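Local structure of transcription regulator AcaB (Escherichia coli, 6N8B) at residues A[24-29]-A[108-113]; A[44-49]-A[118-123]; A[89-94]-A[134-139]; A[168-173]-A[205-210]. The protein regulates transcription from an IncC plasmid and plays a crucial role in its conjugation, probably by binding DNA. All coordinates share one frame; numbering follows the deposited sequence.

Contact 1. Residues A[24-29]-A[108-113]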
# COMPACT_ATOMS: atom_id res chain seq x y z
N LYS A 24 -17.20 4.62 1.38
CA LYS A 24 -17.10 4.22 -0.01
C LYS A 24 -16.81 5.45 -0.86
O LYS A 24 -17.37 6.52 -0.64
CB LYS A 24 -18.39 3.54 -0.48
CG LYS A 24 -18.75 2.31 0.36
CD LYS A 24 -20.09 1.70 -0.04
CE LYS A 24 -20.41 0.48 0.83
NZ LYS A 24 -21.75 -0.10 0.56
N GLN A 25 -15.93 5.27 -1.84
CA GLN A 25 -15.23 6.38 -2.48
C GLN A 25 -14.76 5.91 -3.84
O GLN A 25 -14.31 4.77 -3.99
CB GLN A 25 -14.04 6.86 -1.65
CG GLN A 25 -13.10 7.81 -2.39
CD GLN A 25 -11.79 8.08 -1.67
OE1 GLN A 25 -11.35 7.27 -0.85
NE2 GLN A 25 -11.17 9.21 -1.97
N VAL A 26 -14.88 6.78 -4.84
CA VAL A 26 -14.39 6.48 -6.18
C VAL A 26 -13.03 7.14 -6.34
O VAL A 26 -12.89 8.35 -6.12
CB VAL A 26 -15.37 6.98 -7.26
CG1 VAL A 26 -14.68 7.04 -8.61
CG2 VAL A 26 -16.59 6.08 -7.32
N LEU A 27 -12.03 6.35 -6.71
CA LEU A 27 -10.64 6.78 -6.71
C LEU A 27 -10.10 6.65 -8.12
O LEU A 27 -9.89 5.53 -8.61
CB LEU A 27 -9.80 5.96 -5.72
CG LEU A 27 -8.28 6.08 -5.85
CD1 LEU A 27 -7.79 7.47 -5.49
CD2 LEU A 27 -7.63 5.06 -4.95
N LYS A 28 -9.92 7.78 -8.80
CA LYS A 28 -9.38 7.73 -10.15
C LYS A 28 -7.86 7.70 -10.09
O LYS A 28 -7.23 8.38 -9.28
CB LYS A 28 -9.88 8.92 -10.97
CG LYS A 28 -8.95 9.36 -12.08
CD LYS A 28 -9.41 10.63 -12.76
CE LYS A 28 -10.66 10.34 -13.57
NZ LYS A 28 -11.01 11.41 -14.53
N VAL A 29 -7.27 6.88 -10.96
CA VAL A 29 -5.84 6.64 -10.98
C VAL A 29 -5.36 6.82 -12.42
O VAL A 29 -5.89 6.18 -13.34
CB VAL A 29 -5.51 5.23 -10.45
CG1 VAL A 29 -4.03 4.97 -10.56
CG2 VAL A 29 -5.97 5.08 -9.01
N PRO A 108 -6.95 6.66 -17.88
CA PRO A 108 -7.10 6.58 -16.43
C PRO A 108 -8.27 5.67 -16.09
O PRO A 108 -9.20 5.49 -16.88
CB PRO A 108 -7.38 8.03 -16.00
CG PRO A 108 -7.22 8.87 -17.26
CD PRO A 108 -7.44 7.94 -18.41
N ASN A 109 -8.22 5.11 -14.89
CA ASN A 109 -9.30 4.25 -14.41
C ASN A 109 -9.82 4.74 -13.07
O ASN A 109 -9.10 5.38 -12.30
CB ASN A 109 -8.84 2.78 -14.29
CG ASN A 109 -8.48 2.16 -15.63
OD1 ASN A 109 -8.74 2.73 -16.69
ND2 ASN A 109 -7.87 0.97 -15.59
N GLU A 110 -11.08 4.43 -12.81
CA GLU A 110 -11.74 4.75 -11.55
C GLU A 110 -12.05 3.46 -10.82
O GLU A 110 -12.63 2.53 -11.40
CB GLU A 110 -13.02 5.55 -11.80
CG GLU A 110 -12.79 6.98 -12.23
CD GLU A 110 -14.08 7.72 -12.50
OE1 GLU A 110 -14.07 8.97 -12.45
OE2 GLU A 110 -15.09 7.05 -12.78
N TYR A 111 -11.65 3.38 -9.55
CA TYR A 111 -11.91 2.22 -8.72
C TYR A 111 -12.85 2.59 -7.59
O TYR A 111 -12.61 3.56 -6.87
CB TYR A 111 -10.61 1.65 -8.14
CG TYR A 111 -9.57 1.26 -9.17
CD1 TYR A 111 -8.63 2.18 -9.63
CD2 TYR A 111 -9.52 -0.03 -9.68
CE1 TYR A 111 -7.68 1.82 -10.57
CE2 TYR A 111 -8.58 -0.40 -10.62
CZ TYR A 111 -7.66 0.53 -11.06
OH TYR A 111 -6.71 0.17 -11.99
N THR A 112 -13.92 1.81 -7.44
CA THR A 112 -14.81 1.94 -6.29
C THR A 112 -14.22 1.13 -5.15
O THR A 112 -14.12 -0.10 -5.23
CB THR A 112 -16.22 1.45 -6.63
OG1 THR A 112 -16.77 2.24 -7.69
CG2 THR A 112 -17.11 1.54 -5.41
N ILE A 113 -13.82 1.81 -4.08
CA ILE A 113 -13.18 1.18 -2.94
C ILE A 113 -14.00 1.50 -1.70
O ILE A 113 -14.58 2.58 -1.58
CB ILE A 113 -11.72 1.64 -2.76
CG1 ILE A 113 -11.65 3.11 -2.32
CG2 ILE A 113 -10.94 1.45 -4.05
CD1 ILE A 113 -10.24 3.62 -2.13

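Contact 2. Residues A[44-49]-A[118-123]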
# COMPACT_ATOMS: atom_id res chain seq x y z
N ARG A 44 -6.43 -7.37 -1.54
CA ARG A 44 -5.74 -8.28 -0.63
C ARG A 44 -5.31 -7.56 0.64
O ARG A 44 -5.50 -8.07 1.75
CB ARG A 44 -4.53 -8.90 -1.33
CG ARG A 44 -3.78 -9.89 -0.47
CD ARG A 44 -4.66 -11.05 -0.05
NE ARG A 44 -4.03 -11.88 0.97
CZ ARG A 44 -4.18 -11.69 2.28
NH1 ARG A 44 -4.95 -10.71 2.72
NH2 ARG A 44 -3.57 -12.49 3.14
N VAL A 45 -4.74 -6.36 0.50
CA VAL A 45 -4.33 -5.58 1.67
C VAL A 45 -5.54 -5.10 2.46
O VAL A 45 -5.52 -5.09 3.70
CB VAL A 45 -3.45 -4.40 1.22
CG1 VAL A 45 -3.17 -3.46 2.38
CG2 VAL A 45 -2.14 -4.91 0.68
N SER A 46 -6.62 -4.74 1.77
CA SER A 46 -7.84 -4.33 2.46
C SER A 46 -8.37 -5.46 3.33
O SER A 46 -8.79 -5.23 4.47
CB SER A 46 -8.90 -3.88 1.45
OG SER A 46 -9.97 -3.22 2.09
N ASN A 47 -8.38 -6.67 2.79
CA ASN A 47 -8.78 -7.85 3.55
C ASN A 47 -7.73 -8.21 4.60
O ASN A 47 -8.10 -8.71 5.67
CB ASN A 47 -9.03 -8.96 2.53
CG ASN A 47 -9.17 -10.34 3.13
OD1 ASN A 47 -9.31 -10.52 4.33
ND2 ASN A 47 -9.13 -11.34 2.27
N SER A 48 -6.47 -7.86 4.38
CA SER A 48 -5.43 -8.20 5.35
C SER A 48 -5.53 -7.33 6.59
O SER A 48 -5.46 -7.84 7.71
CB SER A 48 -4.04 -8.07 4.71
OG SER A 48 -3.04 -8.49 5.62
N LEU A 49 -5.68 -6.01 6.41
CA LEU A 49 -5.85 -5.14 7.57
C LEU A 49 -7.14 -5.44 8.31
O LEU A 49 -7.19 -5.29 9.54
CB LEU A 49 -5.81 -3.67 7.13
CG LEU A 49 -4.50 -3.18 6.51
CD1 LEU A 49 -4.71 -1.85 5.80
CD2 LEU A 49 -3.41 -3.07 7.56
N PRO A 118 -9.03 3.04 9.24
CA PRO A 118 -8.13 4.11 8.77
C PRO A 118 -6.90 3.59 8.04
O PRO A 118 -6.43 4.26 7.11
CB PRO A 118 -7.76 4.87 10.05
CG PRO A 118 -8.57 4.30 11.15
CD PRO A 118 -9.19 3.03 10.71
N GLN A 119 -6.37 2.43 8.41
CA GLN A 119 -5.19 1.90 7.73
C GLN A 119 -5.46 1.62 6.25
O GLN A 119 -4.56 1.79 5.42
CB GLN A 119 -4.67 0.65 8.44
CG GLN A 119 -4.14 0.90 9.85
CD GLN A 119 -5.23 1.09 10.89
OE1 GLN A 119 -6.34 0.59 10.74
NE2 GLN A 119 -4.91 1.82 11.95
N VAL A 120 -6.68 1.20 5.90
CA VAL A 120 -7.01 1.04 4.49
C VAL A 120 -7.00 2.39 3.79
O VAL A 120 -6.58 2.50 2.63
CB VAL A 120 -8.37 0.32 4.33
CG1 VAL A 120 -8.64 0.03 2.86
CG2 VAL A 120 -8.37 -0.96 5.13
N ALA A 121 -7.47 3.44 4.47
CA ALA A 121 -7.43 4.77 3.88
C ALA A 121 -6.00 5.19 3.59
O ALA A 121 -5.72 5.77 2.53
CB ALA A 121 -8.09 5.79 4.81
N GLN A 122 -5.07 4.90 4.49
CA GLN A 122 -3.69 5.35 4.30
C GLN A 122 -3.02 4.59 3.17
O GLN A 122 -2.25 5.17 2.40
CB GLN A 122 -2.90 5.20 5.59
CG GLN A 122 -3.59 5.76 6.80
CD GLN A 122 -2.91 5.38 8.10
OE1 GLN A 122 -2.47 4.24 8.27
NE2 GLN A 122 -2.82 6.32 9.03
N PHE A 123 -3.29 3.28 3.05
CA PHE A 123 -2.76 2.54 1.91
C PHE A 123 -3.34 3.06 0.61
O PHE A 123 -2.61 3.25 -0.37
CB PHE A 123 -3.03 1.05 2.07
CG PHE A 123 -2.34 0.21 1.04
CD1 PHE A 123 -1.03 -0.18 1.21
CD2 PHE A 123 -3.01 -0.19 -0.11
CE1 PHE A 123 -0.39 -0.96 0.26
CE2 PHE A 123 -2.37 -0.96 -1.07
CZ PHE A 123 -1.06 -1.34 -0.88

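Contact 3. Residues A[89-94]-A[134-139]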
# COMPACT_ATOMS: atom_id res chain seq x y z
N GLN A 89 11.56 16.70 -3.77
CA GLN A 89 12.75 16.96 -4.58
C GLN A 89 12.41 17.08 -6.06
O GLN A 89 12.98 17.91 -6.77
CB GLN A 89 13.83 15.89 -4.37
CG GLN A 89 14.15 15.50 -2.94
CD GLN A 89 14.94 14.21 -2.85
OE1 GLN A 89 14.40 13.15 -2.52
NE2 GLN A 89 16.24 14.29 -3.14
N LEU A 90 11.48 16.25 -6.54
CA LEU A 90 11.17 16.29 -7.96
C LEU A 90 10.19 17.41 -8.32
O LEU A 90 10.24 17.92 -9.44
CB LEU A 90 10.59 14.96 -8.43
CG LEU A 90 11.30 13.65 -8.07
CD1 LEU A 90 10.42 12.49 -8.44
CD2 LEU A 90 12.62 13.53 -8.77
N ASN A 91 9.33 17.82 -7.38
CA ASN A 91 8.47 18.97 -7.67
C ASN A 91 9.24 20.28 -7.72
O ASN A 91 8.67 21.28 -8.18
CB ASN A 91 7.34 19.06 -6.64
CG ASN A 91 6.07 19.65 -7.24
OD1 ASN A 91 5.27 18.94 -7.85
ND2 ASN A 91 5.88 20.95 -7.08
N LYS A 92 10.50 20.32 -7.27
CA LYS A 92 11.31 21.51 -7.47
C LYS A 92 12.37 21.31 -8.54
O LYS A 92 13.04 22.28 -8.93
CB LYS A 92 11.98 21.94 -6.15
CG LYS A 92 12.70 23.28 -6.24
CD LYS A 92 13.70 23.51 -5.13
CE LYS A 92 14.54 24.73 -5.46
NZ LYS A 92 15.63 24.42 -6.43
N LEU A 93 12.51 20.11 -9.08
CA LEU A 93 13.21 19.99 -10.35
C LEU A 93 12.37 20.58 -11.48
O LEU A 93 12.93 21.04 -12.48
CB LEU A 93 13.56 18.54 -10.65
CG LEU A 93 14.79 17.95 -9.96
CD1 LEU A 93 15.03 16.54 -10.46
CD2 LEU A 93 16.01 18.83 -10.21
N MET A 94 11.05 20.57 -11.33
CA MET A 94 10.20 21.21 -12.34
C MET A 94 10.27 22.72 -12.23
O MET A 94 10.25 23.43 -13.24
CB MET A 94 8.75 20.74 -12.19
CG MET A 94 8.55 19.27 -11.86
SD MET A 94 6.88 18.97 -11.30
CE MET A 94 5.97 19.55 -12.71
N MET A 134 4.42 9.50 -10.04
CA MET A 134 4.58 9.09 -11.42
C MET A 134 4.25 10.23 -12.38
O MET A 134 4.92 10.41 -13.40
CB MET A 134 3.72 7.86 -11.72
CG MET A 134 4.05 6.65 -10.88
SD MET A 134 5.79 6.18 -11.04
CE MET A 134 6.45 6.75 -9.47
N GLY A 135 3.21 11.00 -12.06
CA GLY A 135 2.90 12.17 -12.86
C GLY A 135 4.05 13.16 -12.92
O GLY A 135 4.29 13.77 -13.96
N ILE A 136 4.76 13.33 -11.81
CA ILE A 136 5.91 14.24 -11.80
C ILE A 136 7.03 13.67 -12.65
O ILE A 136 7.59 14.35 -13.51
CB ILE A 136 6.37 14.52 -10.36
CG1 ILE A 136 5.28 15.24 -9.57
CG2 ILE A 136 7.64 15.36 -10.38
CD1 ILE A 136 5.58 15.37 -8.11
N VAL A 137 7.38 12.40 -12.41
CA VAL A 137 8.42 11.74 -13.19
C VAL A 137 8.08 11.77 -14.68
O VAL A 137 8.96 11.96 -15.53
CB VAL A 137 8.63 10.30 -12.69
CG1 VAL A 137 9.67 9.58 -13.52
CG2 VAL A 137 9.04 10.32 -11.22
N ASP A 138 6.80 11.60 -15.02
CA ASP A 138 6.41 11.53 -16.42
C ASP A 138 6.64 12.85 -17.15
O ASP A 138 7.06 12.85 -18.32
CB ASP A 138 4.96 11.08 -16.54
CG ASP A 138 4.80 9.59 -16.39
OD1 ASP A 138 5.82 8.87 -16.53
OD2 ASP A 138 3.67 9.12 -16.12
N THR A 139 6.40 13.99 -16.50
CA THR A 139 6.66 15.25 -17.20
C THR A 139 8.14 15.58 -17.22
O THR A 139 8.63 16.14 -18.20
CB THR A 139 5.90 16.41 -16.57
OG1 THR A 139 6.57 16.84 -15.38
CG2 THR A 139 4.52 16.00 -16.21

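Contact 4. Residues A[168-173]-A[205-210]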
# COMPACT_ATOMS: atom_id res chain seq x y z
N ARG A 168 4.27 -7.01 3.33
CA ARG A 168 4.67 -7.05 4.73
C ARG A 168 3.47 -6.92 5.66
O ARG A 168 3.42 -7.59 6.70
CB ARG A 168 5.71 -5.98 4.96
CG ARG A 168 7.01 -6.50 4.41
CD ARG A 168 8.14 -5.83 5.03
NE ARG A 168 8.24 -6.35 6.40
CZ ARG A 168 8.59 -5.66 7.46
NH1 ARG A 168 8.91 -4.41 7.29
NH2 ARG A 168 8.61 -6.22 8.67
N ILE A 169 2.50 -6.08 5.28
CA ILE A 169 1.21 -6.09 5.96
C ILE A 169 0.67 -7.51 6.04
O ILE A 169 0.33 -8.01 7.12
CB ILE A 169 0.23 -5.16 5.22
CG1 ILE A 169 0.63 -3.69 5.45
CG2 ILE A 169 -1.20 -5.43 5.65
CD1 ILE A 169 -0.16 -2.71 4.62
N ILE A 170 0.60 -8.19 4.89
CA ILE A 170 0.11 -9.56 4.87
C ILE A 170 1.01 -10.46 5.70
O ILE A 170 0.53 -11.30 6.47
CB ILE A 170 -0.01 -10.06 3.42
CG1 ILE A 170 -1.21 -9.38 2.74
CG2 ILE A 170 -0.14 -11.57 3.37
CD1 ILE A 170 -0.92 -8.86 1.36
N GLY A 171 2.33 -10.26 5.61
CA GLY A 171 3.24 -11.00 6.46
C GLY A 171 2.97 -10.77 7.94
O GLY A 171 2.95 -11.71 8.74
N ILE A 172 2.76 -9.50 8.32
CA ILE A 172 2.34 -9.19 9.68
C ILE A 172 1.05 -9.91 10.02
O ILE A 172 0.87 -10.41 11.14
CB ILE A 172 2.21 -7.66 9.86
CG1 ILE A 172 3.59 -7.00 9.85
CG2 ILE A 172 1.46 -7.34 11.14
CD1 ILE A 172 3.56 -5.49 9.87
N GLU A 173 0.13 -10.00 9.05
CA GLU A 173 -1.13 -10.69 9.31
C GLU A 173 -0.90 -12.18 9.52
O GLU A 173 -1.53 -12.79 10.38
CB GLU A 173 -2.12 -10.45 8.17
CG GLU A 173 -3.33 -11.38 8.18
CD GLU A 173 -3.87 -11.66 6.79
OE1 GLU A 173 -3.29 -11.15 5.81
OE2 GLU A 173 -4.87 -12.41 6.68
N ASP A 205 5.75 -13.61 -1.64
CA ASP A 205 7.14 -13.85 -1.26
C ASP A 205 7.57 -12.92 -0.13
O ASP A 205 8.24 -13.35 0.81
CB ASP A 205 8.06 -13.68 -2.47
CG ASP A 205 7.96 -14.84 -3.44
OD1 ASP A 205 7.10 -15.72 -3.24
OD2 ASP A 205 8.75 -14.87 -4.41
N GLU A 206 7.18 -11.65 -0.20
CA GLU A 206 7.55 -10.71 0.86
C GLU A 206 6.81 -11.03 2.15
O GLU A 206 7.32 -10.75 3.24
CB GLU A 206 7.27 -9.28 0.41
CG GLU A 206 7.63 -8.21 1.43
CD GLU A 206 9.13 -8.08 1.64
OE1 GLU A 206 9.91 -8.46 0.74
OE2 GLU A 206 9.53 -7.59 2.72
N ALA A 207 5.62 -11.63 2.06
CA ALA A 207 4.89 -12.01 3.26
C ALA A 207 5.55 -13.19 3.96
O ALA A 207 5.57 -13.26 5.19
CB ALA A 207 3.44 -12.34 2.91
N GLU A 208 6.11 -14.12 3.19
CA GLU A 208 6.76 -15.27 3.80
C GLU A 208 8.12 -14.93 4.38
O GLU A 208 8.54 -15.55 5.36
CB GLU A 208 6.86 -16.42 2.80
CG GLU A 208 5.51 -17.01 2.45
CD GLU A 208 4.96 -17.87 3.58
OE1 GLU A 208 5.76 -18.32 4.42
OE2 GLU A 208 3.72 -18.07 3.63
N LYS A 209 8.81 -13.94 3.82
CA LYS A 209 10.02 -13.44 4.47
C LYS A 209 9.66 -12.73 5.77
O LYS A 209 10.32 -12.92 6.80
CB LYS A 209 10.78 -12.50 3.55
CG LYS A 209 11.11 -13.06 2.18
CD LYS A 209 12.28 -12.32 1.55
CE LYS A 209 12.67 -12.92 0.20
NZ LYS A 209 11.92 -12.28 -0.92
N THR A 210 8.62 -11.90 5.74
CA THR A 210 8.16 -11.19 6.92
C THR A 210 7.55 -12.13 7.96
O THR A 210 7.42 -11.74 9.13
CB THR A 210 7.13 -10.13 6.52
OG1 THR A 210 7.60 -9.45 5.35
CG2 THR A 210 6.91 -9.12 7.64

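Contact 1. Residues A[24-29]-A[108-113]
Residues 24-29 and 109-113 pair as the two strands of an antiparallel ribbon lying against the helical body of the chain, their local axes 4.4 Å apart at closest and 153° between their directions. Three hydrogen-bonded pairs fix the register: Gln25 with Ile113, Leu27 with Tyr111 and Val29 with Asn109. Each pair makes both of its backbone bonds; in the central one Leu27 N gives to Tyr111 O at 2.9 Å, and the return bond from Tyr111 N to Leu27 O has the same length. The non-hydrogen-bonded pairs Val26-Thr112 and Lys28-Glu110 alternate with these. The result is a two-stranded sheet with chemically different faces. Leu27, Val29, Tyr111 and Ile113 lie on the face turned to helices 32-59 and 118-142: Leu27 packs on Met38 and Arg128, and Ile113 on Ala124. On this face Leu27 CD2 meets Ile113 CD1 at 4.1 Å. Ile113 CG1, placed between its own backbone N and carbonyl carbon (chi1 69°), comes 3.6 Å from Gln25 O. Val29 CG2 comes to the edge of the Tyr111 ring, 4.0 Å from CD1, and Leu27 O also lies at that edge. The phenol oxygen reaches beyond the ribbon to hydrogen-bond Glu39. The opposite face carries Val26, Lys28, Glu110 and Thr112, all exposed. There Glu110 CG rests 3.7 Å from Lys28 CB, and Val26 CG1 lies 3.9 Å from Glu110 CB. The charged ends stay further apart: Lys28 NZ is 4.4 Å from Glu110 OE1, too far for a salt bridge, though opposite charges at that distance may still attract weakly.

Contact 2. Residues A[44-49]-A[118-123]
Val45 and Phe123 meet tip to tip: Val45 CG1 sits over the centre of one face of the Phe123 ring, 4.0 Å from its centroid and 10° off the ring normal, which is CH-pi geometry. The other methyl, Val45 CG2, reaches the far end of the ring and lies 4.0 Å from Phe123 CZ. Phe123 carries CG anti to its backbone N (chi1 -172°), which starts the ring out toward helix 32-59. About one turn further along, Leu49 CD1 lies over the start of the other helix, 3.6 Å from Gln119 CB. The same methyl is 3.8 Å from Val120 CG2, so a single branch of Leu49 touches two consecutive residues. Val120 in turn uses its other methyl, with CG1 3.6 Å from Ser46 OG; this places a hydroxyl against an apolar group, and the contact is van der Waals in kind. The link between the two segments is therefore made by side-chain packing, over axes 9.5 Å apart at closest and 154° between their directions, a nearly antiparallel helix pair. In the next shell, Phe42 packs on both Val120 and Phe123, Ser41 adds to the Phe123 side, and Asp53 lies by Gln119. Val45 also rests on Ala166, so it bridges to a third helix. Away from the interface, Arg44 and Ser48 both bind Glu173, by salt bridge and hydrogen bond respectively. Helix 32-59 thus touches both helix 118-142 and helix 148-182, on different sides, while Gln119 and Gln122 touch Leu73 and Ile76 of helix 62-96, in a bundle built from four long helices.

Contact 3. Residues A[89-94]-A[134-139]
Asn91 contributes the one flat group among the touching residues, its carboxamide, and meets Ile136 through the oxygen alone: OD1 lies 3.6 Å from Ile136 CD1, the two side chains crossing at about a right angle. Most other contacts are between aliphatic groups or through sulfur; one sets a methyl against a hydroxyl. Ile136 is the central residue, and its two branches divide the work. CG1, anti to the carbonyl carbon (chi1 -64°), starts the branch that carries CD1 to Asn91, whereas CG2 turns to Leu90 CB at 3.6 Å and to Met94 SD at 3.8 Å. Leu90 extends one methyl further, its CD1 reaching Val137 CG2 at 3.8 Å. Met94 CE ends 3.9 Å from Thr139 OG1, a hydroxyl that hydrogen-bonds the carbonyl oxygen of Ile136 within its own helix. The helices run in the same general direction, 34° apart, with local axes 9.8 Å apart at closest. This parallel pairing joins the C-terminal parts of helices 62-96 and 118-142 in the helical bundle. Leu133 and Leu140 extend the apolar surface under Leu90, Met102 packs on Ile136, and Val137 also touches Arg151 and Ala154 of helix 148-182. With the Thr139 hydroxyl engaged inside its helix and the remaining groups mainly apolar, cohesion here comes from dispersion and burial of hydrophobic surface, without directional bonding between the segments.

Contact 4. Residues A[168-173]-A[205-210]
Arg168 and Thr210 carry the polar part of this helix-helix contact, with Thr210 OG1 placed between two partners. It accepts a weak hydrogen bond from Arg168 NE at 3.3 Å, bent to 143° at the hydrogen, and it donates to Glu206 O of its own helix, a bond modelled so short that its exact length is doubtful. The bend at chi3 (73°) sets NE on the side of Thr210, whose CG2 lies at the edge of the guanidinium, 3.5 Å from NH2. Glu206 OE2 approaches the aliphatic part of the same arginine, 3.2 Å from CD; its distance to NE, 4.1 Å, is not close enough to count as a salt bridge. The carboxylate may still stabilise the positive charge electrostatically. The segments belong to the long helix 148-182 and the short C-terminal helix 201-211, which packs across it with directions 45° apart and local axes only 7.2 Å apart at closest. That close approach centres on Gly171 and Ala207, whose CA atoms are 3.7 Å apart. Gly171 has no side chain, and its CA lies 3.5 Å from Ala207 O; Ala207 CB fills the adjoining position against Ile170 CG2 at 3.7 Å. Backbone bonds within the helices serve other polar atoms, among them Thr210 N to Glu206 O; the hydroxyl appears to share this carbonyl. Charged residues that do not reach the other helix have partners of their own: Glu173 forms a salt bridge with Arg177, and Asp205 one with Lys201.

How the contacts relate
From the N terminus, strand 23-29 enters contact 1, which closes a loop of 78 mainly helical residues when the chain returns in strand 109-115. Contact 2 opens inside that loop and closes after it, so the two cross. Contact 3 also opens before contact 1 closes, and its second segment lies beyond both, so it crosses each of them. Contacts 2 and 3 share helix 118-142, pairing its beginning with helix 32-59 and its later part with helix 62-96, their centres about 27 Å apart. Contact 4 follows in series, fastening the C-terminal helix to helix 148-182. It touches contact 2 directly, and lies across the chain's centre from contacts 1 and 3.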